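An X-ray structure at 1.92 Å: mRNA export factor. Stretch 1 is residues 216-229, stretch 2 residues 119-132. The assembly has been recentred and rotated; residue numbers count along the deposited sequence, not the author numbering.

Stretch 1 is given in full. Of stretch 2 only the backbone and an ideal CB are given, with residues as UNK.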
# COMPACT_ATOMS: atom_id res chain seq x y z
N GLY B 216 24.87 -3.93 3.57
CA GLY B 216 25.62 -4.05 4.81
C GLY B 216 26.69 -5.12 4.78
O GLY B 216 27.14 -5.59 5.82
N VAL B 217 27.10 -5.50 3.57
CA VAL B 217 28.06 -6.58 3.38
C VAL B 217 29.40 -6.01 2.93
O VAL B 217 29.48 -5.35 1.89
CB VAL B 217 27.53 -7.62 2.37
CG1 VAL B 217 28.58 -8.69 2.08
CG2 VAL B 217 26.25 -8.26 2.90
N GLY B 218 30.44 -6.26 3.71
CA GLY B 218 31.78 -5.79 3.39
C GLY B 218 32.51 -6.71 2.43
O GLY B 218 31.99 -7.76 2.03
N VAL B 219 33.73 -6.33 2.07
CA VAL B 219 34.49 -7.06 1.07
C VAL B 219 34.73 -8.50 1.52
O VAL B 219 35.29 -8.74 2.59
CB VAL B 219 35.83 -6.35 0.78
CG1 VAL B 219 36.62 -7.10 -0.28
CG2 VAL B 219 35.58 -4.91 0.34
N GLY B 220 34.28 -9.44 0.70
CA GLY B 220 34.50 -10.85 0.97
C GLY B 220 33.49 -11.49 1.90
O GLY B 220 33.47 -12.72 2.04
N GLU B 221 32.63 -10.68 2.52
CA GLU B 221 31.65 -11.18 3.48
C GLU B 221 30.42 -11.75 2.78
O GLU B 221 30.25 -11.57 1.57
CB GLU B 221 31.26 -10.07 4.46
CG GLU B 221 32.43 -9.58 5.31
CD GLU B 221 32.06 -8.43 6.21
OE1 GLU B 221 30.97 -7.85 6.03
OE2 GLU B 221 32.85 -8.10 7.12
N LYS B 222 29.54 -12.41 3.54
CA LYS B 222 28.46 -13.21 2.96
C LYS B 222 27.05 -12.91 3.50
O LYS B 222 26.13 -13.70 3.28
CB LYS B 222 28.77 -14.70 3.17
CG LYS B 222 30.07 -15.17 2.52
CD LYS B 222 30.06 -14.97 1.01
CE LYS B 222 31.36 -15.44 0.37
NZ LYS B 222 31.46 -15.02 -1.05
N MET B 223 26.88 -11.80 4.19
CA MET B 223 25.57 -11.44 4.75
C MET B 223 25.13 -12.46 5.80
O MET B 223 24.00 -12.94 5.79
CB MET B 223 24.50 -11.34 3.65
CG MET B 223 23.30 -10.47 4.01
SD MET B 223 22.06 -10.36 2.70
CE MET B 223 20.96 -9.11 3.36
N HIS B 224 26.04 -12.77 6.71
CA HIS B 224 25.83 -13.76 7.77
C HIS B 224 24.65 -13.39 8.67
O HIS B 224 23.98 -14.26 9.23
CB HIS B 224 27.11 -13.89 8.59
CG HIS B 224 27.07 -14.96 9.65
ND1 HIS B 224 27.08 -16.30 9.35
CD2 HIS B 224 27.05 -14.87 11.00
CE1 HIS B 224 27.05 -17.00 10.47
NE2 HIS B 224 27.03 -16.15 11.48
N PHE B 225 24.38 -12.09 8.78
CA PHE B 225 23.38 -11.60 9.72
C PHE B 225 21.94 -11.77 9.23
O PHE B 225 21.00 -11.62 10.02
CB PHE B 225 23.63 -10.11 10.02
CG PHE B 225 23.83 -9.27 8.80
CD1 PHE B 225 22.75 -8.81 8.07
CD2 PHE B 225 25.11 -8.93 8.37
CE1 PHE B 225 22.93 -8.03 6.94
CE2 PHE B 225 25.30 -8.16 7.25
CZ PHE B 225 24.21 -7.71 6.53
N TYR B 226 21.75 -12.09 7.95
CA TYR B 226 20.40 -12.34 7.44
C TYR B 226 20.16 -13.82 7.16
O TYR B 226 20.87 -14.45 6.37
CB TYR B 226 20.12 -11.55 6.16
CG TYR B 226 18.81 -11.95 5.53
CD1 TYR B 226 17.59 -11.56 6.09
CD2 TYR B 226 18.77 -12.74 4.39
CE1 TYR B 226 16.39 -11.95 5.53
CE2 TYR B 226 17.57 -13.13 3.82
CZ TYR B 226 16.39 -12.73 4.40
OH TYR B 226 15.20 -13.13 3.83
N LEU B 227 19.15 -14.37 7.83
CA LEU B 227 18.72 -15.74 7.58
C LEU B 227 17.40 -15.70 6.81
O LEU B 227 16.47 -15.00 7.21
CB LEU B 227 18.55 -16.50 8.90
CG LEU B 227 19.84 -16.76 9.68
CD1 LEU B 227 19.52 -17.23 11.10
CD2 LEU B 227 20.71 -17.79 8.96
N PRO B 228 17.32 -16.42 5.67
CA PRO B 228 16.08 -16.38 4.89
C PRO B 228 14.84 -16.71 5.72
O PRO B 228 14.78 -17.75 6.37
CB PRO B 228 16.32 -17.45 3.81
CG PRO B 228 17.79 -17.47 3.64
CD PRO B 228 18.35 -17.25 5.02
N GLY B 229 13.86 -15.82 5.68
CA GLY B 229 12.66 -15.96 6.48
C GLY B 229 12.61 -15.02 7.67
O GLY B 229 11.61 -14.96 8.39
N UNK B 119 9.58 -9.68 0.71
CA UNK B 119 10.76 -9.07 1.30
C UNK B 119 11.85 -10.12 1.49
O UNK B 119 13.02 -9.89 1.18
CB UNK B 119 10.41 -8.40 2.63
N UNK B 120 11.47 -11.30 1.98
CA UNK B 120 12.43 -12.39 2.14
C UNK B 120 12.92 -12.91 0.79
O UNK B 120 14.09 -13.27 0.64
CB UNK B 120 11.80 -13.53 2.94
N UNK B 121 12.03 -12.96 -0.20
CA UNK B 121 12.41 -13.37 -1.55
C UNK B 121 13.49 -12.44 -2.08
O UNK B 121 14.48 -12.89 -2.65
CB UNK B 121 11.20 -13.37 -2.48
N UNK B 122 13.29 -11.14 -1.87
CA UNK B 122 14.22 -10.13 -2.34
C UNK B 122 15.58 -10.28 -1.65
O UNK B 122 16.61 -10.31 -2.32
CB UNK B 122 13.65 -8.73 -2.10
N UNK B 123 15.57 -10.37 -0.33
CA UNK B 123 16.82 -10.43 0.43
C UNK B 123 17.53 -11.78 0.28
O UNK B 123 18.76 -11.83 0.26
CB UNK B 123 16.54 -10.16 1.91
N UNK B 124 16.77 -12.87 0.17
CA UNK B 124 17.39 -14.18 -0.04
C UNK B 124 18.04 -14.24 -1.42
O UNK B 124 19.10 -14.84 -1.59
CB UNK B 124 16.36 -15.30 0.11
N UNK B 125 17.39 -13.61 -2.40
CA UNK B 125 17.95 -13.51 -3.75
C UNK B 125 19.27 -12.75 -3.71
O UNK B 125 20.25 -13.17 -4.32
CB UNK B 125 16.97 -12.82 -4.70
N UNK B 126 19.29 -11.63 -2.99
CA UNK B 126 20.51 -10.86 -2.82
C UNK B 126 21.59 -11.69 -2.13
O UNK B 126 22.76 -11.62 -2.50
CB UNK B 126 20.23 -9.59 -2.02
N UNK B 127 21.19 -12.47 -1.13
CA UNK B 127 22.16 -13.27 -0.39
C UNK B 127 22.74 -14.36 -1.28
O UNK B 127 23.91 -14.72 -1.15
CB UNK B 127 21.51 -13.89 0.85
N UNK B 128 21.92 -14.88 -2.18
CA UNK B 128 22.37 -15.90 -3.12
C UNK B 128 23.38 -15.30 -4.11
O UNK B 128 24.41 -15.92 -4.40
CB UNK B 128 21.18 -16.50 -3.87
N UNK B 129 23.10 -14.10 -4.60
CA UNK B 129 24.01 -13.42 -5.52
C UNK B 129 25.36 -13.19 -4.86
O UNK B 129 26.41 -13.42 -5.46
CB UNK B 129 23.41 -12.09 -5.98
N UNK B 130 25.32 -12.72 -3.62
CA UNK B 130 26.52 -12.44 -2.85
C UNK B 130 27.32 -13.72 -2.63
O UNK B 130 28.55 -13.72 -2.76
CB UNK B 130 26.16 -11.80 -1.51
N UNK B 131 26.63 -14.80 -2.30
CA UNK B 131 27.26 -16.11 -2.14
C UNK B 131 28.09 -16.47 -3.38
O UNK B 131 29.22 -16.95 -3.26
CB UNK B 131 26.20 -17.18 -1.88
N UNK B 132 27.52 -16.25 -4.55
CA UNK B 132 28.16 -16.61 -5.81
C UNK B 132 29.02 -15.49 -6.39
O UNK B 132 29.61 -15.66 -7.46
CB UNK B 132 27.09 -17.01 -6.83

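Stretch 2 is helical, and stretch 1 runs past it as a loop without regular structure. Contacts concentrate at 120, 123, 124, 127 and 130, one side of the helix.

Position 119 points sideways, with nothing of stretch 1 within 5.5 Å of its CB. Stretch 1 does not restrict it; it is Ala119.

At position 120 the ideal CB lies 3.5 Å from Tyr226 OH and 4.1 Å from Gly229 N. Two potential donors sit here, so a short acceptor such as Asp or Asn would suit. The residue is Asp120. Tyr226 OH donates a hydrogen bond to Asp120 OD1 at 2.7 Å. Gly229 N is 3.4 Å from the same Asp120 OD1.

Position 121 points away and position 122 sideways, and neither meets stretch 1. They are Glu121 and Thr122.

Position 123 points toward the loop, its CB 3.6 Å from Tyr226 CZ and 4.8 Å from Met223 CE. An aliphatic side chain would suit the aromatic ring. It is Leu123, whose CB lies over one face of the Tyr226 ring, 3.9 Å from its centroid, in a CH-pi contact.

At position 124 the CB is 4.3 Å from Pro228 CB and 4.5 Å from Tyr226 OH. With the loop this close, a small side chain fits well. Ala124 packs its CB against Pro228 CB at 4.3 Å.

Position 125 is out of reach; it is Trp125. Position 126 points sideways, its CB 5.1 Å from Met223 SD, and several small or medium residues would do. It is Cys126.

Position 127 points toward stretch 1, its CB 4.0 Å from Met223 SD and 4.6 Å from Tyr226 CD2. Farther out lie the carbonyls of Met223 and Tyr226. A long side chain with a donor at its end, Lys or Arg, would suit. Lys127 is extended, with all four chi angles t. Its CD passes the edge of the Tyr226 ring, and Lys127 NZ donates a hydrogen bond to Tyr226 O at 2.8 Å. A water also bridges Lys127 O and Lys222 O, donating to both.

Positions 128 and 129 are out of reach: Met128 and Cys129.

Position 130 points toward the loop, its CB 5.3 Å from Val217 CG1 and 5.1 Å from Glu221 O. A medium aliphatic such as Ile, Leu or Val would suit. It is Ile130: its CD1 meets Val217 CG2 at 3.9 Å, and its CG2 lies 3.6 Å from Glu221 O.

Position 131 points sideways, its CB 5.3 Å from Lys222 CD; many residues would suit. It is His131. Position 132 points away and is His132.

Stretch 2 119-132: ADETLAWCKMCIHH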
# COMPACT_ATOMS: atom_id res chain seq x y z
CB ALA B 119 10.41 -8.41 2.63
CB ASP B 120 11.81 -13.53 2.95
CG ASP B 120 11.81 -13.24 4.45
OD1 ASP B 120 12.83 -12.71 4.96
OD2 ASP B 120 10.79 -13.52 5.11
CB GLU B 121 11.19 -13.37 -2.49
CG GLU B 121 11.47 -13.94 -3.88
CD GLU B 121 10.30 -13.78 -4.84
OE1 GLU B 121 9.48 -12.84 -4.65
OE2 GLU B 121 10.18 -14.59 -5.79
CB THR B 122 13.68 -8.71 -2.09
OG1 THR B 122 12.39 -8.57 -2.70
CG2 THR B 122 14.62 -7.65 -2.65
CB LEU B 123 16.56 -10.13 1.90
CG LEU B 123 16.04 -8.72 2.23
CD1 LEU B 123 16.05 -8.48 3.73
CD2 LEU B 123 16.85 -7.63 1.52
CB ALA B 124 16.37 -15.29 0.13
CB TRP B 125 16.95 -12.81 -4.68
CG TRP B 125 17.42 -12.65 -6.10
CD1 TRP B 125 17.83 -11.49 -6.70
CD2 TRP B 125 17.52 -13.68 -7.10
NE1 TRP B 125 18.18 -11.74 -8.01
CE2 TRP B 125 18.00 -13.07 -8.28
CE3 TRP B 125 17.26 -15.05 -7.10
CZ2 TRP B 125 18.22 -13.79 -9.45
CZ3 TRP B 125 17.48 -15.76 -8.27
CH2 TRP B 125 17.95 -15.13 -9.43
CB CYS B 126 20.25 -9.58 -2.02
SG CYS B 126 19.35 -8.31 -2.93
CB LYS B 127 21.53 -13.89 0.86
CG LYS B 127 22.57 -14.50 1.79
CD LYS B 127 21.98 -15.14 3.04
CE LYS B 127 23.09 -15.77 3.87
NZ LYS B 127 22.60 -16.33 5.16
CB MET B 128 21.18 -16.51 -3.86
CG MET B 128 21.55 -17.55 -4.92
SD MET B 128 22.04 -16.86 -6.51
CE MET B 128 20.53 -16.04 -7.02
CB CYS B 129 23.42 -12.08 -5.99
SG CYS B 129 22.01 -12.21 -7.13
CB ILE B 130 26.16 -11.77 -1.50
CG1 ILE B 130 25.65 -10.35 -1.77
CG2 ILE B 130 27.37 -11.74 -0.55
CD1 ILE B 130 25.13 -9.63 -0.54
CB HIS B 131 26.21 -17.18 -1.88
CG HIS B 131 26.76 -18.58 -1.91
ND1 HIS B 131 27.16 -19.24 -0.77
CD2 HIS B 131 26.96 -19.44 -2.93
CE1 HIS B 131 27.60 -20.45 -1.09
NE2 HIS B 131 27.49 -20.59 -2.40
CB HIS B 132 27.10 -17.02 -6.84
CG HIS B 132 26.49 -18.36 -6.57
ND1 HIS B 132 27.21 -19.53 -6.66
CD2 HIS B 132 25.23 -18.71 -6.22
CE1 HIS B 132 26.42 -20.55 -6.38
NE2 HIS B 132 25.21 -20.08 -6.11
O HOH W 1 25.87 -14.94 1.06
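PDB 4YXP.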